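Local coordinates for protein L-asparagine oxygenase (PDB 2OG5) that catalyses the iron(II)- and 2-oxoglutarate-dependent 3-hydroxylation of L-asparagine to (2S,3S)-3-hydroxyasparagine for the lipopeptide calcium-dependent antibiotic of Streptomyces coelicolor, at residues 192-197 against 327-332; 100-105 against 299-304; 119-124 against 155-160; 205-210 against 294-299. All blocks are in the same frame, centred on the assembly; numbering follows the deposited sequence.

Contacts 1, 2 and 3 lie on one mixed sheet of the jelly-roll core, whereas contact 4 belongs to the four-stranded antiparallel sheet that faces it. Contact 1 is central: strand 191-196 pairs with strand 301-305 of contact 2 at one edge and with strand 326-333 at the other, which in turn pairs with strand 156-158 of contact 3. Centres of contacts 1 and 2 are about 9 Å apart, those of contacts 2 and 3 about 19 Å. Contact 4 shares Gly-299 with contact 2. Along the chain contact 2 spans contacts 3 and 4, while the segments of contacts 1 and 2 alternate. Contact 1 carries the asparagine-binding Arg-329; strand 207-211 of contact 4 neighbours the strand bearing the metal ligand His-311.

Contact 1 (192-197 against 327-332); sequences VMLLCL and LQRTFV
Met-193 and Thr-330, then Leu-195 and Gln-328, form the hydrogen-bonded pairs of an antiparallel ladder whose strand axes run 157° apart. Each pair is closed by two backbone bonds, among them Met-193 N to Thr-330 O at 3.0 Å and Leu-195 N to Gln-328 O at 2.8 Å. In the non-hydrogen-bonded positions CA-H groups also approach carbonyls, as with Arg-329 CA and Met-193 O, 3.2 Å apart.

Apolar contacts fall on both faces. On the face of Met-193 and Thr-330, the methionine chain bends at its last torsion (chi3 -64°), which brings CE to 3.6 Å from Val-332 CG2 and beside Thr-330 CB. Leu-197 crosses the Gln-328 amide with a methyl, CD1 coming to 3.6 Å from the amide carbon CD. On the other face, Leu-194 CD2 lies 3.7 Å from Arg-329 CG, the two side chains running alongside each other, while Val-192 CG1 touches Arg-329 CD at 3.9 Å. The aliphatic part of this arginine is thus walled by two branched residues, and Phe-331 CZ sits 3.4 Å above one face of the Arg-329 guanidinium, displaced toward the rim of that group.

The polar ends look beyond the pair. Arg-329, which binds L-asparagine, gives NH2 to Gln-156 OE1, and Gln-328 NE2 reaches Asp-157 OD1. Thr-330 OG1 bonds to Leu-154 O.

Helix 128-140 covers the Met-193 face through Leu-133, Thr-136 and Ala-137, while strands 301-305 and 156-158 continue the sheet beyond 191-196 and 326-333 respectively.

Contact 2 (100-105 against 299-304); sequences IVLRGL and GELAIV
Ile-100 and Ile-303, with Leu-102 and Leu-301, form two hydrogen-bonded pairs of an antiparallel ladder, the strand axes 4.7 Å apart at closest approach and their directions differing by 164°. Four backbone bonds close these pairs, Leu-301 N to Leu-102 O being 2.8 Å long. Beyond them the ladder ends in a different pattern: Leu-105 N meets Gly-299 O at 2.9 Å, in the carbonyl plane on a lone pair, and Gly-104 N adds a weak bond to the same oxygen. Gly-299 has a positive phi of 87°, and its backbone lies tight against Leu-105.

This is the junction at which strand 99-103 joins strand 301-305 in the larger sheet of the jelly-roll, with strand 37-39 running parallel on the other side of 99-103, where Val-101 and Arg-103 bond to the backbone of Tyr-36, Val-38 and Leu-40.

One charged pair lies on the face shared with Val-101. The side chains of Arg-103 and Glu-300 run side by side, the arginine extended from CG to NE, and their ends meet in a salt bridge of 2.8 Å between NH1 and OE2. The guanidinium and carboxylate planes stand 83° apart, which rules out a coplanar two-pronged pairing. Arg-103 NE has a second anion in Asp-37, and Glu-300 OE1 accepts from Leu-297 N.

On the opposite face, Leu-105 CD1 presses on Leu-301 CB at 3.3 Å, closer than two carbons normally pack, and Ile-100 CG2 lies 3.7 Å from Ile-303 CB. Leu-87 and Phe-90 of helix 81-92 cover the isoleucine end.

Contact 3 (119-124 against 155-160); sequences NGSVQR and VQDVVP. With ACY (acetic acid), chain C.
At the outer edge of strand 156-158, in the larger sheet of the jelly-roll, Ser-121, Val-122 and Gln-123 of an irregular segment add a single bridge of backbone. Two bonds flank the Val-122 and Gln-156 pair: Gln-123 N to Val-155 O is 2.9 Å and nearly straight at 176°, and Asp-157 N to Ser-121 O is 3.0 Å with the donor tilted 32° from the carbonyl plane.

Among the side chains, Ser-121 OG donates to Asp-157 OD2; the refined length of 2.5 Å between them is doubtful. The serine hydroxyl reaches the carboxylate because OG stands opposite the backbone nitrogen (chi1 -173°). The same OD2 also takes a water that bridges to Gln-123 OE1, while Gln-123 NE2 bonds to Glu-125 O. Asp-157 OD1 receives Trp-326 NE1, so both carboxylate oxygens are engaged.

Strand 156-158 has strand 326-333 as its neighbour in the sheet, and Gln-156, whose CB points away from the 119-124 segment, lies on the side of the asparagine site, close to Glu-149.

Gln-123 CB packs at 3.6 Å on Val-155 CG1, and another water accepts from Val-155 N and lies 2.8 Å from Gln-123 O. An acetate, probably from the crystallisation liquor, sits at the edge of the Arg-124 guanidinium, its OXT accepting from NE at 2.9 Å and its O from NH2 at 3.0 Å in a two-pronged arrangement; Arg-124 NH1 forms a salt bridge with Asp-64.

Contact 4 (205-210 against 294-299); sequences AGLRTA and HRLLPG
His-294 reaches across to Thr-209 with its ring edge; its side chain was modelled in two conformers, and every ring contact given here holds for one of them and is provisional. In that conformer His-294 NE2 and Thr-209 OG1 are hydrogen-bonded at 3.1 Å. The ring gets there through an unusual first torsion of -33°, which turns it so that its CD2-NE2 edge faces Leu-207 O and Thr-209 OG1, with His-294 CD2 within 3.2 Å of Leu-207 O. Thr-209 presents its hydroxyl by placing OG1 between the backbone N and the carbonyl carbon (chi1 61°), and its side chain meets the histidine at about a right angle.

Leu-207 runs obliquely past the same ring: its CD2 lies 4.0 Å from His-294 CD2 and 4.3 Å from Leu-296 CD1. The Arg-295 chain is extended from CG to NE, its CG 3.7 Å from Ala-205 O, and its NH2 bonds to Asp-200 O.

Leu-207 and His-294 also pair through their backbones, in both directions. His-294 N to Leu-207 O is 2.8 Å, and the return bond from Leu-207 N to His-294 O has the same length but is more bent, at 138°.

Leu-207 and Leu-296 both pack on Ala-302 of the facing sheet. Strand 207-211 also pairs with strand 309-313, which carries the metal ligand His-311; two sheets enclosing the metal site between them are the hallmark of the jelly-roll in 2-oxoglutarate-dependent oxygenases.

Contact 1 (192-197 against 327-332)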
loop_
_atom_site.group_PDB
_atom_site.type_symbol
_atom_site.label_atom_id
_atom_site.label_comp_id
_atom_site.label_asym_id
_atom_site.label_seq_id
_atom_site.Cartn_x
_atom_site.Cartn_y
_atom_site.Cartn_z
ATOM N N VAL A 192 2.466 -0.122 -2.393
ATOM C CA VAL A 192 1.534 0.441 -1.424
ATOM C C VAL A 192 2.328 0.789 -0.172
ATOM O O VAL A 192 3.027 -0.070 0.376
ATOM C CB VAL A 192 0.434 -0.561 -1.052
ATOM C CG1 VAL A 192 -0.515 0.031 0.007
ATOM C CG2 VAL A 192 -0.348 -0.974 -2.304
ATOM N N MET A 193 2.256 2.057 0.232
ATOM C CA MET A 193 2.972 2.558 1.405
ATOM C C MET A 193 1.998 2.851 2.522
ATOM O O MET A 193 0.982 3.513 2.297
ATOM C CB MET A 193 3.736 3.834 1.054
ATOM C CG MET A 193 4.710 3.631 -0.084
ATOM S SD MET A 193 5.854 5.009 -0.284
ATOM C CE MET A 193 4.708 6.296 -0.701
ATOM N N LEU A 194 2.318 2.356 3.721
ATOM C CA LEU A 194 1.502 2.555 4.903
ATOM C C LEU A 194 2.357 3.170 6.006
ATOM O O LEU A 194 3.283 2.516 6.510
ATOM C CB LEU A 194 0.967 1.213 5.377
ATOM C CG LEU A 194 -0.007 0.509 4.435
ATOM C CD1 LEU A 194 -0.229 -0.937 4.882
ATOM C CD2 LEU A 194 -1.310 1.284 4.389
ATOM N N LEU A 195 2.068 4.424 6.350
ATOM C CA LEU A 195 2.775 5.129 7.422
ATOM C C LEU A 195 1.920 5.091 8.681
ATOM O O LEU A 195 0.768 5.525 8.667
ATOM C CB LEU A 195 3.047 6.583 7.027
ATOM C CG LEU A 195 3.714 7.498 8.057
ATOM C CD1 LEU A 195 5.140 7.024 8.382
ATOM C CD2 LEU A 195 3.693 8.939 7.565
ATOM N N CYS A 196 2.488 4.591 9.771
ATOM C CA CYS A 196 1.742 4.494 11.017
ATOM C C CYS A 196 1.834 5.794 11.805
ATOM O O CYS A 196 2.922 6.255 12.143
ATOM C CB CYS A 196 2.265 3.341 11.860
ATOM S SG CYS A 196 1.430 3.190 13.457
ATOM N N LEU A 197 0.677 6.379 12.090
ATOM C CA LEU A 197 0.593 7.563 12.940
ATOM C C LEU A 197 0.302 7.190 14.390
ATOM O O LEU A 197 0.844 7.784 15.316
ATOM C CB LEU A 197 -0.503 8.499 12.433
ATOM C CG LEU A 197 -0.304 9.107 11.043
ATOM C CD1 LEU A 197 -1.432 10.081 10.734
ATOM C CD2 LEU A 197 1.044 9.787 10.885
ATOM N N LEU A 327 -3.335 4.681 10.215
ATOM C CA LEU A 327 -2.286 4.706 9.190
ATOM C C LEU A 327 -2.681 5.708 8.127
ATOM O O LEU A 327 -3.861 5.998 7.946
ATOM C CB LEU A 327 -2.088 3.348 8.507
ATOM C CG LEU A 327 -2.149 2.086 9.344
ATOM C CD1 LEU A 327 -1.973 0.837 8.477
ATOM C CD2 LEU A 327 -1.117 2.105 10.473
ATOM N N GLN A 328 -1.688 6.232 7.417
ATOM C CA GLN A 328 -1.943 6.938 6.166
ATOM C C GLN A 328 -1.271 6.181 5.022
ATOM O O GLN A 328 -0.188 5.610 5.180
ATOM C CB GLN A 328 -1.511 8.398 6.252
ATOM C CG GLN A 328 -2.459 9.166 7.171
ATOM C CD GLN A 328 -2.212 10.651 7.250
ATOM O OE1 GLN A 328 -1.065 11.120 7.219
ATOM N NE2 GLN A 328 -3.297 11.409 7.394
ATOM N N ARG A 329 -1.964 6.148 3.888
ATOM C CA ARG A 329 -1.597 5.316 2.771
ATOM C C ARG A 329 -1.416 6.146 1.510
ATOM O O ARG A 329 -2.232 7.008 1.189
ATOM C CB ARG A 329 -2.689 4.276 2.526
ATOM C CG ARG A 329 -2.333 3.279 1.434
ATOM C CD ARG A 329 -3.421 2.279 1.250
ATOM N NE ARG A 329 -4.627 2.908 0.738
ATOM C CZ ARG A 329 -5.805 2.306 0.651
ATOM N NH1 ARG A 329 -5.955 1.056 1.053
ATOM N NH2 ARG A 329 -6.846 2.979 0.181
ATOM N N THR A 330 -0.345 5.843 0.777
ATOM C CA THR A 330 -0.115 6.396 -0.547
ATOM C C THR A 330 0.338 5.297 -1.499
ATOM O O THR A 330 1.147 4.442 -1.138
ATOM C CB THR A 330 0.935 7.502 -0.502
ATOM O OG1 THR A 330 0.393 8.584 0.245
ATOM C CG2 THR A 330 1.319 7.988 -1.890
ATOM N N PHE A 331 -0.234 5.323 -2.701
ATOM C CA PHE A 331 0.137 4.422 -3.789
ATOM C C PHE A 331 1.254 5.014 -4.630
ATOM O O PHE A 331 1.299 6.232 -4.858
ATOM C CB PHE A 331 -1.052 4.171 -4.702
ATOM C CG PHE A 331 -2.268 3.606 -4.009
ATOM C CD1 PHE A 331 -2.153 2.612 -3.056
ATOM C CD2 PHE A 331 -3.538 4.068 -4.332
ATOM C CE1 PHE A 331 -3.268 2.084 -2.441
ATOM C CE2 PHE A 331 -4.665 3.549 -3.714
ATOM C CZ PHE A 331 -4.528 2.545 -2.778
ATOM N N VAL A 332 2.149 4.150 -5.108
ATOM C CA VAL A 332 3.221 4.541 -6.016
ATOM C C VAL A 332 3.090 3.831 -7.350
ATOM O O VAL A 332 2.866 2.618 -7.397
ATOM C CB VAL A 332 4.585 4.192 -5.421
ATOM C CG1 VAL A 332 5.712 4.690 -6.318
ATOM C CG2 VAL A 332 4.705 4.784 -4.014
#

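Contact 2 (100-105 against 299-304)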
loop_
_atom_site.group_PDB
_atom_site.type_symbol
_atom_site.label_atom_id
_atom_site.label_comp_id
_atom_site.label_asym_id
_atom_site.label_seq_id
_atom_site.Cartn_x
_atom_site.Cartn_y
_atom_site.Cartn_z
ATOM N N ILE A 100 9.400 -3.920 2.628
ATOM C CA ILE A 100 10.410 -3.293 3.465
ATOM C C ILE A 100 9.694 -2.487 4.547
ATOM O O ILE A 100 8.594 -1.984 4.312
ATOM C CB ILE A 100 11.387 -2.409 2.631
ATOM C CG1 ILE A 100 12.477 -1.791 3.512
ATOM C CG2 ILE A 100 10.656 -1.309 1.879
ATOM C CD1 ILE A 100 13.644 -1.213 2.685
ATOM N N VAL A 101 10.288 -2.395 5.733
ATOM C CA VAL A 101 9.796 -1.486 6.758
ATOM C C VAL A 101 10.922 -0.542 7.162
ATOM O O VAL A 101 12.051 -0.979 7.363
ATOM C CB VAL A 101 9.228 -2.235 7.957
ATOM C CG1 VAL A 101 8.703 -1.249 8.991
ATOM C CG2 VAL A 101 8.129 -3.159 7.496
ATOM N N LEU A 102 10.622 0.753 7.190
ATOM C CA LEU A 102 11.539 1.775 7.686
ATOM C C LEU A 102 10.994 2.241 9.028
ATOM O O LEU A 102 9.793 2.455 9.159
ATOM C CB LEU A 102 11.621 2.964 6.722
ATOM C CG LEU A 102 12.519 2.896 5.478
ATOM C CD1 LEU A 102 12.323 1.648 4.706
ATOM C CD2 LEU A 102 12.223 4.132 4.625
ATOM N N ARG A 103 11.871 2.400 10.013
ATOM C CA ARG A 103 11.460 2.779 11.369
ATOM C C ARG A 103 12.162 4.063 11.749
ATOM O O ARG A 103 13.332 4.233 11.444
ATOM C CB ARG A 103 11.848 1.684 12.361
ATOM C CG ARG A 103 11.341 0.315 11.988
ATOM C CD ARG A 103 11.764 -0.725 13.005
ATOM N NE ARG A 103 11.387 -2.070 12.571
ATOM C CZ ARG A 103 10.536 -2.871 13.212
ATOM N NH1 ARG A 103 9.939 -2.494 14.340
ATOM N NH2 ARG A 103 10.279 -4.078 12.717
ATOM N N GLY A 104 11.454 4.960 12.421
ATOM C CA GLY A 104 12.055 6.195 12.923
ATOM C C GLY A 104 11.767 7.413 12.068
ATOM O O GLY A 104 12.450 8.433 12.195
ATOM N N LEU A 105 10.755 7.322 11.209
ATOM C CA LEU A 105 10.339 8.452 10.388
ATOM C C LEU A 105 9.563 9.452 11.236
ATOM O O LEU A 105 8.967 9.078 12.252
ATOM C CB LEU A 105 9.504 7.978 9.195
ATOM C CG LEU A 105 10.338 7.259 8.132
ATOM C CD1 LEU A 105 9.451 6.443 7.235
ATOM C CD2 LEU A 105 11.184 8.250 7.322
ATOM N N GLY A 299 5.712 6.202 13.336
ATOM C CA GLY A 299 6.971 6.468 12.650
ATOM C C GLY A 299 7.474 5.320 11.799
ATOM O O GLY A 299 8.549 5.426 11.212
ATOM N N GLU A 300 6.715 4.228 11.740
ATOM C CA GLU A 300 7.068 3.102 10.885
ATOM C C GLU A 300 6.347 3.230 9.556
ATOM O O GLU A 300 5.163 3.561 9.516
ATOM C CB GLU A 300 6.735 1.769 11.545
ATOM C CG GLU A 300 7.572 1.549 12.782
ATOM C CD GLU A 300 7.434 0.173 13.373
ATOM O OE1 GLU A 300 6.441 -0.516 13.042
ATOM O OE2 GLU A 300 8.334 -0.204 14.160
ATOM N N LEU A 301 7.085 2.965 8.483
ATOM C CA LEU A 301 6.582 3.014 7.111
ATOM C C LEU A 301 6.793 1.654 6.467
ATOM O O LEU A 301 7.936 1.251 6.267
ATOM C CB LEU A 301 7.348 4.069 6.316
ATOM C CG LEU A 301 7.039 4.200 4.826
ATOM C CD1 LEU A 301 5.596 4.638 4.624
ATOM C CD2 LEU A 301 8.003 5.183 4.146
ATOM N N ALA A 302 5.693 0.963 6.154
ATOM C CA ALA A 302 5.740 -0.320 5.470
ATOM C C ALA A 302 5.530 -0.046 3.999
ATOM O O ALA A 302 4.616 0.696 3.641
ATOM C CB ALA A 302 4.655 -1.251 5.980
ATOM N N ILE A 303 6.370 -0.630 3.151
ATOM C CA ILE A 303 6.226 -0.492 1.704
ATOM C C ILE A 303 6.116 -1.888 1.117
ATOM O O ILE A 303 7.025 -2.710 1.274
ATOM C CB ILE A 303 7.409 0.252 1.078
ATOM C CG1 ILE A 303 7.620 1.609 1.756
ATOM C CG2 ILE A 303 7.199 0.428 -0.447
ATOM C CD1 ILE A 303 8.875 2.342 1.266
ATOM N N VAL A 304 4.979 -2.161 0.482
ATOM C CA VAL A 304 4.668 -3.471 -0.073
ATOM C C VAL A 304 4.788 -3.406 -1.601
ATOM O O VAL A 304 4.260 -2.498 -2.228
ATOM C CB VAL A 304 3.238 -3.888 0.313
ATOM C CG1 VAL A 304 2.896 -5.251 -0.246
ATOM C CG2 VAL A 304 3.061 -3.868 1.856
#

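Contact 3 (119-124 against 155-160)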
loop_
_atom_site.group_PDB
_atom_site.type_symbol
_atom_site.label_atom_id
_atom_site.label_comp_id
_atom_site.label_asym_id
_atom_site.label_seq_id
_atom_site.Cartn_x
_atom_site.Cartn_y
_atom_site.Cartn_z
ATOM N N ASN A 119 -15.901 7.462 7.237
ATOM C CA ASN A 119 -15.455 6.729 6.058
ATOM C C ASN A 119 -14.987 7.709 4.991
ATOM O O ASN A 119 -15.513 8.816 4.880
ATOM C CB ASN A 119 -16.568 5.821 5.515
ATOM C CG ASN A 119 -16.051 4.780 4.524
ATOM O OD1 ASN A 119 -16.748 4.389 3.594
ATOM N ND2 ASN A 119 -14.814 4.351 4.708
ATOM N N GLY A 120 -13.983 7.318 4.222
ATOM C CA GLY A 120 -13.474 8.191 3.162
ATOM C C GLY A 120 -12.550 9.293 3.662
ATOM O O GLY A 120 -12.242 10.231 2.927
ATOM N N SER A 121 -12.096 9.173 4.910
ATOM C CA SER A 121 -11.178 10.135 5.519
ATOM C C SER A 121 -9.872 10.215 4.705
ATOM O O SER A 121 -9.276 9.189 4.406
ATOM C CB SER A 121 -10.864 9.666 6.957
ATOM O OG SER A 121 -10.109 10.619 7.661
ATOM N N VAL A 122 -9.463 11.426 4.331
ATOM C CA VAL A 122 -8.217 11.646 3.584
ATOM C C VAL A 122 -7.484 12.883 4.106
ATOM O O VAL A 122 -8.067 13.710 4.807
ATOM C CB VAL A 122 -8.485 11.798 2.060
ATOM C CG1 VAL A 122 -9.100 10.534 1.504
ATOM C CG2 VAL A 122 -9.382 12.999 1.802
ATOM N N GLN A 123 -6.213 13.020 3.734
ATOM C CA GLN A 123 -5.366 14.122 4.190
ATOM C C GLN A 123 -5.250 15.172 3.094
ATOM O O GLN A 123 -4.367 15.103 2.239
ATOM C CB GLN A 123 -3.982 13.588 4.598
ATOM C CG GLN A 123 -3.047 14.615 5.217
ATOM C CD GLN A 123 -3.558 15.135 6.546
ATOM O OE1 GLN A 123 -3.974 14.360 7.410
ATOM N NE2 GLN A 123 -3.546 16.450 6.704
ATOM N N ARG A 124 -6.155 16.148 3.120
ATOM C CA ARG A 124 -6.171 17.220 2.129
ATOM C C ARG A 124 -5.238 18.358 2.519
ATOM O O ARG A 124 -4.733 19.063 1.658
ATOM C CB ARG A 124 -7.588 17.789 1.948
ATOM C CG ARG A 124 -8.622 16.804 1.412
ATOM C CD ARG A 124 -8.347 16.437 -0.029
ATOM N NE ARG A 124 -9.365 15.545 -0.584
ATOM C CZ ARG A 124 -9.241 14.903 -1.743
ATOM N NH1 ARG A 124 -8.156 15.061 -2.488
ATOM N NH2 ARG A 124 -10.208 14.103 -2.173
ATOM N N VAL A 155 -3.162 10.960 -0.282
ATOM C CA VAL A 155 -2.854 10.488 1.064
ATOM C C VAL A 155 -4.168 10.128 1.756
ATOM O O VAL A 155 -4.993 11.012 2.040
ATOM C CB VAL A 155 -2.060 11.539 1.863
ATOM C CG1 VAL A 155 -1.772 11.026 3.263
ATOM C CG2 VAL A 155 -0.753 11.922 1.126
ATOM N N GLN A 156 -4.349 8.841 2.047
ATOM C CA GLN A 156 -5.644 8.307 2.485
ATOM C C GLN A 156 -5.527 7.716 3.882
ATOM O O GLN A 156 -4.537 7.058 4.207
ATOM C CB GLN A 156 -6.122 7.230 1.499
ATOM C CG GLN A 156 -6.116 7.727 0.048
ATOM C CD GLN A 156 -6.503 6.693 -0.991
ATOM O OE1 GLN A 156 -6.864 5.555 -0.671
ATOM N NE2 GLN A 156 -6.402 7.087 -2.258
ATOM N N ASP A 157 -6.547 7.930 4.702
ATOM C CA ASP A 157 -6.533 7.428 6.067
ATOM C C ASP A 157 -7.010 5.991 6.130
ATOM O O ASP A 157 -7.955 5.591 5.428
ATOM C CB ASP A 157 -7.420 8.281 6.978
ATOM C CG ASP A 157 -6.880 9.681 7.181
ATOM O OD1 ASP A 157 -5.663 9.837 7.363
ATOM O OD2 ASP A 157 -7.677 10.645 7.189
ATOM N N VAL A 158 -6.336 5.204 6.964
ATOM C CA VAL A 158 -6.779 3.851 7.284
ATOM C C VAL A 158 -7.169 3.873 8.766
ATOM O O VAL A 158 -6.297 3.871 9.648
ATOM C CB VAL A 158 -5.685 2.825 6.986
ATOM C CG1 VAL A 158 -6.192 1.407 7.232
ATOM C CG2 VAL A 158 -5.194 2.974 5.536
ATOM N N VAL A 159 -8.479 3.954 9.031
ATOM C CA VAL A 159 -9.031 4.138 10.378
ATOM C C VAL A 159 -10.359 3.404 10.475
ATOM O O VAL A 159 -11.115 3.368 9.502
ATOM C CB VAL A 159 -9.250 5.635 10.717
ATOM C CG1 VAL A 159 -7.922 6.384 10.740
ATOM C CG2 VAL A 159 -10.208 6.299 9.717
ATOM N N PRO A 160 -10.649 2.801 11.636
ATOM C CA PRO A 160 -11.909 2.065 11.746
ATOM C C PRO A 160 -13.109 2.986 11.907
ATOM O O PRO A 160 -13.033 3.962 12.645
ATOM C CB PRO A 160 -11.699 1.225 13.007
ATOM C CG PRO A 160 -10.776 2.047 13.850
ATOM C CD PRO A 160 -9.850 2.728 12.876
HETATM C C ACY C . -12.474 14.239 0.753
HETATM O O ACY C . -12.517 13.644 -0.338
HETATM O OXT ACY C . -11.745 15.221 1.007
HETATM C CH3 ACY C . -13.364 13.716 1.838
HETATM O O HOH W 1 -4.318 13.732 -0.205
HETATM O O HOH W 2 -6.720 13.000 7.981
#

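Contact 4 (205-210 against 294-299)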
loop_
_atom_site.group_PDB
_atom_site.type_symbol
_atom_site.label_atom_id
_atom_site.label_comp_id
_atom_site.label_asym_id
_atom_site.label_seq_id
_atom_site.Cartn_x
_atom_site.Cartn_y
_atom_site.Cartn_z
ATOM N N ALA A 205 -4.503 -5.936 16.123
ATOM C CA ALA A 205 -4.350 -5.627 14.699
ATOM C C ALA A 205 -2.900 -5.784 14.255
ATOM O O ALA A 205 -1.984 -5.268 14.897
ATOM C CB ALA A 205 -4.827 -4.208 14.403
ATOM N N GLY A 206 -2.701 -6.478 13.144
ATOM C CA GLY A 206 -1.407 -6.522 12.482
ATOM C C GLY A 206 -1.578 -6.571 10.974
ATOM O O GLY A 206 -2.495 -7.208 10.458
ATOM N N LEU A 207 -0.683 -5.880 10.280
ATOM C CA LEU A 207 -0.578 -5.981 8.833
ATOM C C LEU A 207 0.012 -7.339 8.506
ATOM O O LEU A 207 0.994 -7.751 9.118
ATOM C CB LEU A 207 0.360 -4.899 8.305
ATOM C CG LEU A 207 0.737 -4.930 6.814
ATOM C CD1 LEU A 207 -0.457 -4.643 5.937
ATOM C CD2 LEU A 207 1.869 -3.936 6.567
ATOM N N ARG A 208 -0.573 -8.023 7.525
ATOM C CA ARG A 208 -0.025 -9.290 7.051
ATOM C C ARG A 208 0.396 -9.135 5.599
ATOM O O ARG A 208 -0.380 -8.624 4.785
ATOM C CB ARG A 208 -1.052 -10.417 7.168
ATOM C CG ARG A 208 -1.595 -10.651 8.590
ATOM C CD ARG A 208 -2.230 -12.031 8.687
ATOM N NE ARG A 208 -1.229 -13.093 8.816
ATOM C CZ ARG A 208 -1.429 -14.372 8.489
ATOM N NH1 ARG A 208 -2.583 -14.779 7.984
ATOM N NH2 ARG A 208 -0.464 -15.257 8.670
ATOM N N THR A 209 1.618 -9.551 5.275
ATOM C CA THR A 209 2.096 -9.530 3.879
ATOM C C THR A 209 2.587 -10.921 3.485
ATOM O O THR A 209 3.262 -11.580 4.266
ATOM C CB THR A 209 3.216 -8.480 3.670
ATOM O OG1 THR A 209 4.347 -8.788 4.488
ATOM C CG2 THR A 209 2.706 -7.081 4.019
ATOM N N ALA A 210 2.235 -11.372 2.282
ATOM C CA ALA A 210 2.695 -12.675 1.787
ATOM C C ALA A 210 3.154 -12.569 0.340
ATOM O O ALA A 210 2.425 -12.076 -0.513
ATOM C CB ALA A 210 1.597 -13.701 1.908
ATOM N N HIS A 294 2.989 -7.864 11.015
ATOM C CA HIS A 294 3.615 -6.649 11.551
ATOM C C HIS A 294 2.581 -5.824 12.360
ATOM O O HIS A 294 1.584 -5.398 11.774
ATOM C CB HIS A 294 4.106 -5.720 10.399
ATOM C CG HIS A 294 4.581 -6.417 9.148
ATOM N ND1 HIS A 294 5.909 -6.447 8.776
ATOM C CD2 HIS A 294 3.902 -7.027 8.145
ATOM C CE1 HIS A 294 6.031 -7.085 7.625
ATOM N NE2 HIS A 294 4.827 -7.442 7.217
ATOM N N ARG A 295 2.787 -5.560 13.659
ATOM C CA ARG A 295 2.012 -4.522 14.316
ATOM C C ARG A 295 2.795 -3.224 14.161
ATOM O O ARG A 295 3.849 -3.049 14.774
ATOM C CB ARG A 295 1.794 -4.816 15.794
ATOM C CG ARG A 295 1.008 -3.737 16.485
ATOM C CD ARG A 295 0.740 -4.097 17.918
ATOM N NE ARG A 295 0.161 -2.973 18.638
ATOM C CZ ARG A 295 0.841 -2.166 19.452
ATOM N NH1 ARG A 295 2.138 -2.333 19.673
ATOM N NH2 ARG A 295 0.209 -1.182 20.059
ATOM N N LEU A 296 2.294 -2.323 13.333
ATOM C CA LEU A 296 3.017 -1.093 13.050
ATOM C C LEU A 296 2.973 -0.141 14.243
ATOM O O LEU A 296 1.978 -0.092 14.973
ATOM C CB LEU A 296 2.429 -0.423 11.804
ATOM C CG LEU A 296 2.631 -1.202 10.497
ATOM C CD1 LEU A 296 1.714 -0.650 9.392
ATOM C CD2 LEU A 296 4.094 -1.169 10.086
ATOM N N LEU A 297 4.060 0.603 14.428
ATOM C CA LEU A 297 4.198 1.587 15.494
ATOM C C LEU A 297 4.407 2.972 14.886
ATOM O O LEU A 297 4.850 3.097 13.745
ATOM C CB LEU A 297 5.411 1.253 16.370
ATOM C CG LEU A 297 5.391 -0.115 17.054
ATOM C CD1 LEU A 297 6.723 -0.367 17.752
ATOM C CD2 LEU A 297 4.225 -0.198 18.025
ATOM N N PRO A 298 4.102 4.027 15.644
ATOM C CA PRO A 298 4.282 5.368 15.117
ATOM C C PRO A 298 5.676 5.604 14.525
ATOM O O PRO A 298 6.689 5.215 15.117
ATOM C CB PRO A 298 4.023 6.247 16.347
ATOM C CG PRO A 298 3.056 5.444 17.141
ATOM C CD PRO A 298 3.547 4.052 17.010
ATOM N N GLY A 299 5.712 6.202 13.336
ATOM C CA GLY A 299 6.971 6.468 12.650
ATOM C C GLY A 299 7.474 5.320 11.799
ATOM O O GLY A 299 8.549 5.426 11.212
#